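Local coordinates for Spermidine/putrescine ABC transporter, periplasmic binding protein (Treponema pallidum, PDB 2V84), which probably binds polyamines such as spermidine and putrescine as the receptor of an ABC-type uptake system, at residues S39-K42 against K43-Q47; I101-V104 against Q105-K108; R146-S149 against I150-R153; A193-T197 against D198-P202. All blocks are in the same frame, centred on the assembly; numbering follows the deposited sequence.

Contact 1 of 4, residues S39-K42 against K43-Q47; sequences SLIK and KFEQQ
Glu45 reaches back over the preceding helical turn, its CG lying 3.4 Å from Ile41 O and its carboxylate carbon CD 4.1 Å from the Ile41 methyl CG2. From there OE1 forms a salt bridge with Lys42 NZ at 3.0 Å, the hydrogen bond within it being weak, while OE2 turns to the backbone N of Val52. The two charged chains run side by side in the same direction, but they get there differently: Glu45 is extended beyond CG, whereas Lys42 is bent at every torsion past chi1, curling its amine back to the carboxylate three residues on. On another side of the helix Lys43 also reaches back toward the preceding turn, its CD passing 3.5 Å from Ser39 O. Its ammonium group and Ser39 OG both end on Glu287. Under these side chains run regular alpha-helical bonds, such as Glu45 N to Ile41 O at 2.9 Å; the one from Lys43 N to Ser39 O is weak. Helix 38-48 is the connection of a beta-alpha-beta unit between strands 26-32 and 51-57. Ile41 packs on Val52 and Tyr54 of the second strand, Leu40 faces helix 282-292, and Phe44 meets Phe275 and Phe278 edge-to-face on helix 269-279.

Contact 2 of 4, residues I101-V104 against Q105-K108; sequences IPNV and QFIK
The Phe106 ring and the Asn103 side-chain amide lie side by side and point the same way, their planes only 23° apart. Asn103 OD1 comes within 3.3 Å of Phe106 CE2, and Asn103 CB is 3.7 Å from Phe106 CD2. Asn103 O approaches the same ring obliquely, 3.3 Å from Phe106 CD2. In both residues CG stands beside the backbone N (chi1 near -65°), which sends the two flat groups out along parallel courses from positions three apart. Asn103 ND2 is turned elsewhere, bonded to Asn277 O, and the phenyl ring also meets the imidazole of His299. Three residues is the repeat of a 3-10 helix, and residues 102-106 form a short 3-10 segment in the loop between strand 93-94 and helix 109-114. Phe106 N bonds to Asn103 O at 2.9 Å, flanked by the matching bonds from Gln105 N to Pro102 O and from Ile107 N to Val104 O. In each the donor sits well above the plane of the carbonyl it uses, by 56° at Asn103 O. Ile107 leaves the segment with CG1 3.6 Å from Val104 O and packs on Ile298; next comes Lys108, the N-cap of helix 109-114.

Contact 3 of 4, residues R146-S149 against I150-R153; sequences RTWS and IFSR
Ser149, Ile150 and Trp148 carry most of this short turn, and Ser149 does so through its carbonyl. Ser149 O accepts two bonds from Ser152: the backbone N comes at 3.0 Å from high above the carbonyl plane, 63° out of it, while OG comes at 2.8 Å in that plane, on a lone pair. A chi1 of 76° places the Ser152 hydroxyl between its own N and carbonyl carbon, and this folds it back onto the turn. Ile150 hangs its CG2 methyl 3.2 Å from Thr147 O and lays the same methyl over one face of the Phe151 ring, displaced toward the rim. Trp148, three residues before the phenylalanine, meets the same ring. The two aromatic side chains point the same way, and Phe151 CE2 lies at the edge of the indole, 4.0 Å from Trp148 CE3. Between them Phe151 N bonds to Trp148 O in a nearly straight line (171°). Trp148 NE1 goes to Ser253 OG, and its ring meets His225 edge-to-face. This is a 3-10 turn, residues 148-152, in the loop from strand 125-137 to strand 160-162, its aromatic side packed on the mixed sheet; the Trp148 side chain is about 6 Å from that of Glu168, a predicted spermidine-binding residue.

Contact 4 of 4, residues A193-T197 against D198-P202; sequences AILVT and DHWKP
Leu195 divides its two methyls between two rings: CD1 lies 3.7 Å from His199 CD2, and CD2 lies 3.9 Å from Trp200 CZ2. With CG swung opposite the backbone N (chi1 -168°), the isobutyl group stands out from the helix with its two methyls spread between the rings. The Leu195 and His199 side chains cross at about a right angle, and Leu195 CG itself stands over one face of the indole near its rim. Trp200 keeps CG beside its backbone N (chi1 -63°), which brings the indole back over Leu195, and its CE3 atom comes obliquely to Val196 CG2, at 4.2 Å. Beyond Leu195 and Val196 the indole packs on Ala173 and Ser176 of helix 166-176 and on Trp148 and Phe151. The backbone here widens into a pi-type turn near the C-terminal end of helix 186-200. Leu195 O accepts from both His199 N and Trp200 N, and Lys201 N closes a five-residue step to Val196 O at 2.7 Å, nearly along the C=O axis. Slightly earlier in the helix, Ala193 O also takes two bonds, from Thr197 N and from Thr197 OG1 at 2.9 Å, which arrive from opposite faces of its plane. Asp198 runs alongside Ile194, its OD2 3.4 Å from the Ile194 methyl CG2. Pro202, lacking an N-H, sets its CD 3.2 Å from Thr197 O. Lys201 is fully extended, carrying NZ to the C-terminal carboxylate of Arg343 and to Val340 O.

How the contacts relate
The four contacts form two groups on opposite sides of the chain's centre. Contacts 1 and 2 have centres 20 Å apart and nearest atoms about 9 Å apart; they do not touch, but both pack against helix 269-279, which reaches Phe44 of one and Ile101 of the other. Contacts 3 and 4, with centres 12 Å apart, meet directly: the Trp200 indole lies against the 148-152 turn, with CZ2 3.7 Å from Trp148 O and CD1 3.7 Å from Ser152 N. This pair is the one near the predicted spermidine site, the Val196 side chain being about 9 Å from that of Met166. Contacts 1 and 4 are farthest apart, 46 Å between centres.

Contact 1 of 4, residues S39-K42 against K43-Q47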
# COMPACT_ATOMS: atom_id res chain seq x y z
N SER A 39 7.22 -0.49 18.55
CA SER A 39 7.66 0.59 19.41
C SER A 39 6.52 1.53 19.77
O SER A 39 6.45 2.03 20.89
CB SER A 39 8.78 1.38 18.76
OG SER A 39 8.35 1.94 17.53
N LEU A 40 5.63 1.77 18.81
CA LEU A 40 4.44 2.58 19.02
C LEU A 40 3.38 1.84 19.83
O LEU A 40 2.68 2.44 20.66
CB LEU A 40 3.89 3.04 17.67
CG LEU A 40 4.66 4.19 17.03
CD1 LEU A 40 4.24 4.44 15.58
CD2 LEU A 40 4.53 5.47 17.87
N ILE A 41 3.26 0.53 19.60
CA ILE A 41 2.35 -0.31 20.38
C ILE A 41 2.71 -0.33 21.87
O ILE A 41 1.83 -0.14 22.72
CB ILE A 41 2.25 -1.73 19.80
CG1 ILE A 41 1.34 -1.72 18.56
CG2 ILE A 41 1.75 -2.75 20.86
CD1 ILE A 41 1.53 -2.90 17.66
N LYS A 42 3.99 -0.54 22.18
CA LYS A 42 4.49 -0.49 23.56
C LYS A 42 4.13 0.83 24.24
O LYS A 42 3.76 0.85 25.41
CB LYS A 42 6.02 -0.68 23.63
CG LYS A 42 6.65 -1.69 22.65
CD LYS A 42 7.29 -2.90 23.37
CE LYS A 42 6.39 -4.15 23.32
NZ LYS A 42 4.91 -3.83 23.36
N LYS A 43 4.26 1.94 23.51
CA LYS A 43 4.00 3.27 24.04
C LYS A 43 2.54 3.47 24.38
O LYS A 43 2.22 4.05 25.41
CB LYS A 43 4.48 4.36 23.08
CG LYS A 43 5.95 4.67 23.22
CD LYS A 43 6.54 5.35 22.00
CE LYS A 43 8.05 5.18 22.01
NZ LYS A 43 8.76 6.29 21.32
N PHE A 44 1.66 3.00 23.50
CA PHE A 44 0.21 3.06 23.72
C PHE A 44 -0.14 2.20 24.92
O PHE A 44 -1.00 2.56 25.73
CB PHE A 44 -0.52 2.58 22.47
CG PHE A 44 -2.03 2.60 22.59
CD1 PHE A 44 -2.73 3.79 22.43
CD2 PHE A 44 -2.74 1.43 22.83
CE1 PHE A 44 -4.12 3.81 22.51
CE2 PHE A 44 -4.14 1.45 22.92
CZ PHE A 44 -4.82 2.66 22.76
N GLU A 45 0.54 1.06 25.04
CA GLU A 45 0.35 0.15 26.16
C GLU A 45 0.80 0.79 27.46
O GLU A 45 0.10 0.71 28.47
CB GLU A 45 1.11 -1.16 25.92
CG GLU A 45 0.38 -2.15 25.04
CD GLU A 45 1.17 -3.43 24.82
OE1 GLU A 45 2.41 -3.39 24.96
OE2 GLU A 45 0.56 -4.46 24.50
N GLN A 46 1.96 1.43 27.45
CA GLN A 46 2.47 2.08 28.64
C GLN A 46 1.64 3.32 29.01
O GLN A 46 1.34 3.54 30.18
CB GLN A 46 3.95 2.42 28.52
CG GLN A 46 4.70 2.18 29.82
CD GLN A 46 5.75 3.23 30.12
OE1 GLN A 46 6.60 3.55 29.29
NE2 GLN A 46 5.70 3.77 31.34
N GLN A 47 1.24 4.10 28.01
CA GLN A 47 0.47 5.32 28.26
C GLN A 47 -0.90 5.04 28.88
O GLN A 47 -1.27 5.66 29.87
CB GLN A 47 0.32 6.16 26.99
CG GLN A 47 -0.62 7.36 27.16
CD GLN A 47 -0.44 8.41 26.07
OE1 GLN A 47 0.36 8.23 25.15
NE2 GLN A 47 -1.16 9.51 26.19

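Contact 2 of 4, residues I101-V104 against Q105-K108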
# COMPACT_ATOMS: atom_id res chain seq x y z
N ILE A 101 -11.41 11.53 18.06
CA ILE A 101 -10.16 11.52 17.31
C ILE A 101 -9.81 12.93 16.85
O ILE A 101 -9.73 13.17 15.66
CB ILE A 101 -10.22 10.58 16.08
CG1 ILE A 101 -10.80 9.22 16.47
CG2 ILE A 101 -8.81 10.40 15.50
CD1 ILE A 101 -11.12 8.34 15.24
N PRO A 102 -9.59 13.85 17.80
CA PRO A 102 -9.32 15.24 17.41
C PRO A 102 -8.11 15.39 16.46
O PRO A 102 -8.07 16.35 15.68
CB PRO A 102 -9.06 15.93 18.75
CG PRO A 102 -8.69 14.83 19.69
CD PRO A 102 -9.57 13.70 19.26
N ASN A 103 -7.16 14.45 16.53
CA ASN A 103 -5.94 14.50 15.70
C ASN A 103 -6.20 14.21 14.21
O ASN A 103 -5.29 14.30 13.37
CB ASN A 103 -4.87 13.55 16.25
CG ASN A 103 -4.34 13.99 17.59
OD1 ASN A 103 -4.34 15.18 17.89
ND2 ASN A 103 -3.91 13.04 18.43
N VAL A 104 -7.45 13.89 13.90
CA VAL A 104 -7.95 13.81 12.52
C VAL A 104 -7.76 15.17 11.82
O VAL A 104 -7.73 15.26 10.58
CB VAL A 104 -9.41 13.22 12.58
CG1 VAL A 104 -10.54 14.28 12.48
CG2 VAL A 104 -9.60 11.98 11.75
N GLN A 105 -7.58 16.23 12.62
CA GLN A 105 -7.29 17.55 12.07
C GLN A 105 -5.89 17.65 11.43
O GLN A 105 -5.56 18.65 10.80
CB GLN A 105 -7.49 18.63 13.14
CG GLN A 105 -8.94 18.89 13.47
CD GLN A 105 -9.79 19.12 12.24
OE1 GLN A 105 -9.63 20.11 11.53
NE2 GLN A 105 -10.71 18.19 11.97
N PHE A 106 -5.08 16.60 11.59
CA PHE A 106 -3.75 16.58 10.97
C PHE A 106 -3.74 15.97 9.57
O PHE A 106 -2.68 15.91 8.92
CB PHE A 106 -2.77 15.85 11.87
CG PHE A 106 -2.53 16.52 13.18
CD1 PHE A 106 -2.27 17.88 13.24
CD2 PHE A 106 -2.54 15.79 14.36
CE1 PHE A 106 -2.04 18.51 14.46
CE2 PHE A 106 -2.30 16.40 15.58
CZ PHE A 106 -2.06 17.76 15.63
N ILE A 107 -4.91 15.51 9.12
CA ILE A 107 -5.03 14.86 7.81
C ILE A 107 -5.02 15.99 6.78
O ILE A 107 -5.85 16.89 6.82
CB ILE A 107 -6.28 13.91 7.73
CG1 ILE A 107 -6.16 12.70 8.68
CG2 ILE A 107 -6.48 13.34 6.32
CD1 ILE A 107 -4.92 11.86 8.47
N LYS A 108 -4.03 15.95 5.88
CA LYS A 108 -3.86 16.98 4.84
C LYS A 108 -5.14 17.16 4.03
O LYS A 108 -5.83 16.21 3.75
CB LYS A 108 -2.71 16.61 3.89
CG LYS A 108 -1.33 16.91 4.44
CD LYS A 108 -0.19 16.48 3.51
CE LYS A 108 1.15 16.84 4.15
NZ LYS A 108 2.38 16.48 3.39

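Contact 3 of 4, residues R146-S149 against I150-R153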
# COMPACT_ATOMS: atom_id res chain seq x y z
N ARG A 146 13.00 5.76 -16.71
CA ARG A 146 12.32 5.57 -15.42
C ARG A 146 10.82 5.37 -15.64
O ARG A 146 9.99 6.23 -15.32
CB ARG A 146 12.60 6.76 -14.50
CG ARG A 146 14.03 6.87 -14.03
CD ARG A 146 14.14 7.83 -12.81
NE ARG A 146 15.50 7.90 -12.27
CZ ARG A 146 16.48 8.67 -12.73
NH1 ARG A 146 16.29 9.47 -13.78
NH2 ARG A 146 17.68 8.65 -12.16
N THR A 147 10.48 4.24 -16.24
CA THR A 147 9.14 3.97 -16.75
C THR A 147 8.83 2.48 -16.58
O THR A 147 9.74 1.67 -16.45
CB THR A 147 8.98 4.34 -18.28
OG1 THR A 147 9.79 3.45 -19.07
CG2 THR A 147 9.41 5.77 -18.58
N TRP A 148 7.55 2.13 -16.63
CA TRP A 148 7.13 0.72 -16.55
C TRP A 148 7.65 -0.12 -17.71
O TRP A 148 7.72 -1.34 -17.62
CB TRP A 148 5.59 0.62 -16.51
CG TRP A 148 5.03 1.24 -15.25
CD1 TRP A 148 4.39 2.44 -15.16
CD2 TRP A 148 5.12 0.73 -13.91
NE1 TRP A 148 4.07 2.70 -13.84
CE2 TRP A 148 4.50 1.67 -13.06
CE3 TRP A 148 5.65 -0.44 -13.35
CZ2 TRP A 148 4.41 1.49 -11.66
CZ3 TRP A 148 5.56 -0.63 -11.97
CH2 TRP A 148 4.93 0.33 -11.14
N SER A 149 7.92 0.52 -18.85
CA SER A 149 8.38 -0.22 -20.01
C SER A 149 9.75 -0.82 -19.75
O SER A 149 10.28 -1.53 -20.61
CB SER A 149 8.39 0.68 -21.24
OG SER A 149 7.04 0.87 -21.69
N ILE A 150 10.32 -0.56 -18.58
CA ILE A 150 11.61 -1.18 -18.23
C ILE A 150 11.44 -2.71 -18.19
O ILE A 150 12.37 -3.48 -18.42
CB ILE A 150 12.16 -0.65 -16.87
CG1 ILE A 150 13.62 -1.10 -16.68
CG2 ILE A 150 11.25 -1.06 -15.68
CD1 ILE A 150 14.42 -0.21 -15.73
N PHE A 151 10.22 -3.16 -17.93
CA PHE A 151 9.96 -4.59 -17.89
C PHE A 151 9.88 -5.27 -19.26
O PHE A 151 9.84 -6.50 -19.35
CB PHE A 151 8.74 -4.88 -16.99
CG PHE A 151 8.98 -4.53 -15.56
CD1 PHE A 151 9.85 -5.30 -14.78
CD2 PHE A 151 8.36 -3.41 -14.97
CE1 PHE A 151 10.10 -4.99 -13.45
CE2 PHE A 151 8.59 -3.08 -13.65
CZ PHE A 151 9.48 -3.87 -12.88
N SER A 152 9.91 -4.48 -20.33
CA SER A 152 9.95 -5.05 -21.67
C SER A 152 11.39 -5.17 -22.21
O SER A 152 11.60 -5.55 -23.36
CB SER A 152 9.08 -4.22 -22.61
OG SER A 152 9.77 -3.04 -22.93
N ARG A 153 12.38 -4.87 -21.36
CA ARG A 153 13.79 -4.94 -21.75
C ARG A 153 14.29 -6.37 -21.83
O ARG A 153 14.52 -7.00 -20.81
CB ARG A 153 14.67 -4.16 -20.78
CG ARG A 153 14.50 -2.68 -20.99
CD ARG A 153 15.52 -1.86 -20.30
NE ARG A 153 16.92 -2.19 -20.60
CZ ARG A 153 17.92 -1.45 -20.14
NH1 ARG A 153 17.63 -0.37 -19.43
NH2 ARG A 153 19.18 -1.75 -20.38

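Contact 4 of 4, residues A193-T197 against D198-P202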
# COMPACT_ATOMS: atom_id res chain seq x y z
N ALA A 193 -3.88 -6.71 -20.37
CA ALA A 193 -3.50 -8.13 -20.24
C ALA A 193 -2.49 -8.58 -21.29
O ALA A 193 -1.55 -9.32 -20.98
CB ALA A 193 -4.72 -9.01 -20.29
N ILE A 194 -2.69 -8.14 -22.53
CA ILE A 194 -1.77 -8.47 -23.62
C ILE A 194 -0.41 -7.82 -23.37
O ILE A 194 0.63 -8.44 -23.61
CB ILE A 194 -2.32 -8.05 -25.00
CG1 ILE A 194 -3.51 -8.93 -25.39
CG2 ILE A 194 -1.21 -8.14 -26.06
CD1 ILE A 194 -4.39 -8.40 -26.54
N LEU A 195 -0.41 -6.57 -22.90
CA LEU A 195 0.84 -5.90 -22.54
C LEU A 195 1.65 -6.70 -21.51
O LEU A 195 2.84 -6.96 -21.70
CB LEU A 195 0.57 -4.47 -22.04
CG LEU A 195 1.77 -3.53 -21.88
CD1 LEU A 195 2.50 -3.32 -23.22
CD2 LEU A 195 1.36 -2.22 -21.27
N VAL A 196 1.01 -7.09 -20.40
CA VAL A 196 1.70 -7.88 -19.36
C VAL A 196 2.14 -9.23 -19.90
O VAL A 196 3.29 -9.62 -19.73
CB VAL A 196 0.83 -8.10 -18.08
CG1 VAL A 196 1.63 -8.83 -17.02
CG2 VAL A 196 0.30 -6.79 -17.53
N THR A 197 1.22 -9.96 -20.54
CA THR A 197 1.52 -11.31 -21.03
C THR A 197 2.57 -11.33 -22.12
O THR A 197 3.53 -12.10 -22.04
CB THR A 197 0.25 -12.01 -21.53
OG1 THR A 197 -0.70 -12.01 -20.46
CG2 THR A 197 0.52 -13.43 -21.94
N ASP A 198 2.39 -10.49 -23.13
CA ASP A 198 3.25 -10.53 -24.30
C ASP A 198 4.50 -9.69 -24.22
O ASP A 198 5.47 -9.99 -24.92
CB ASP A 198 2.46 -10.15 -25.56
CG ASP A 198 1.53 -11.25 -26.03
OD1 ASP A 198 1.71 -12.41 -25.59
OD2 ASP A 198 0.63 -10.94 -26.84
N HIS A 199 4.52 -8.66 -23.38
CA HIS A 199 5.66 -7.72 -23.36
C HIS A 199 6.50 -7.72 -22.09
O HIS A 199 7.73 -7.55 -22.15
CB HIS A 199 5.21 -6.31 -23.74
CG HIS A 199 4.65 -6.23 -25.13
ND1 HIS A 199 5.41 -6.49 -26.25
CD2 HIS A 199 3.40 -5.98 -25.58
CE1 HIS A 199 4.66 -6.38 -27.33
NE2 HIS A 199 3.43 -6.06 -26.95
N TRP A 200 5.86 -7.92 -20.94
CA TRP A 200 6.56 -7.88 -19.65
C TRP A 200 6.84 -9.25 -19.10
O TRP A 200 7.97 -9.56 -18.78
CB TRP A 200 5.79 -7.04 -18.63
CG TRP A 200 5.63 -5.60 -19.02
CD1 TRP A 200 6.28 -4.95 -20.04
CD2 TRP A 200 4.78 -4.64 -18.40
NE1 TRP A 200 5.88 -3.64 -20.09
CE2 TRP A 200 4.96 -3.42 -19.09
CE3 TRP A 200 3.88 -4.68 -17.31
CZ2 TRP A 200 4.28 -2.24 -18.73
CZ3 TRP A 200 3.19 -3.52 -16.96
CH2 TRP A 200 3.41 -2.30 -17.66
N LYS A 201 5.80 -10.08 -18.97
CA LYS A 201 5.95 -11.43 -18.42
C LYS A 201 7.10 -12.28 -19.01
O LYS A 201 7.79 -12.98 -18.23
CB LYS A 201 4.60 -12.18 -18.52
CG LYS A 201 4.62 -13.65 -18.07
CD LYS A 201 3.20 -14.24 -18.17
CE LYS A 201 3.20 -15.77 -18.02
NZ LYS A 201 1.81 -16.32 -18.13
N PRO A 202 7.34 -12.22 -20.34
CA PRO A 202 8.42 -13.03 -20.92
C PRO A 202 9.82 -12.71 -20.38
O PRO A 202 10.73 -13.52 -20.52
CB PRO A 202 8.36 -12.68 -22.41
CG PRO A 202 7.02 -12.22 -22.64
CD PRO A 202 6.65 -11.47 -21.41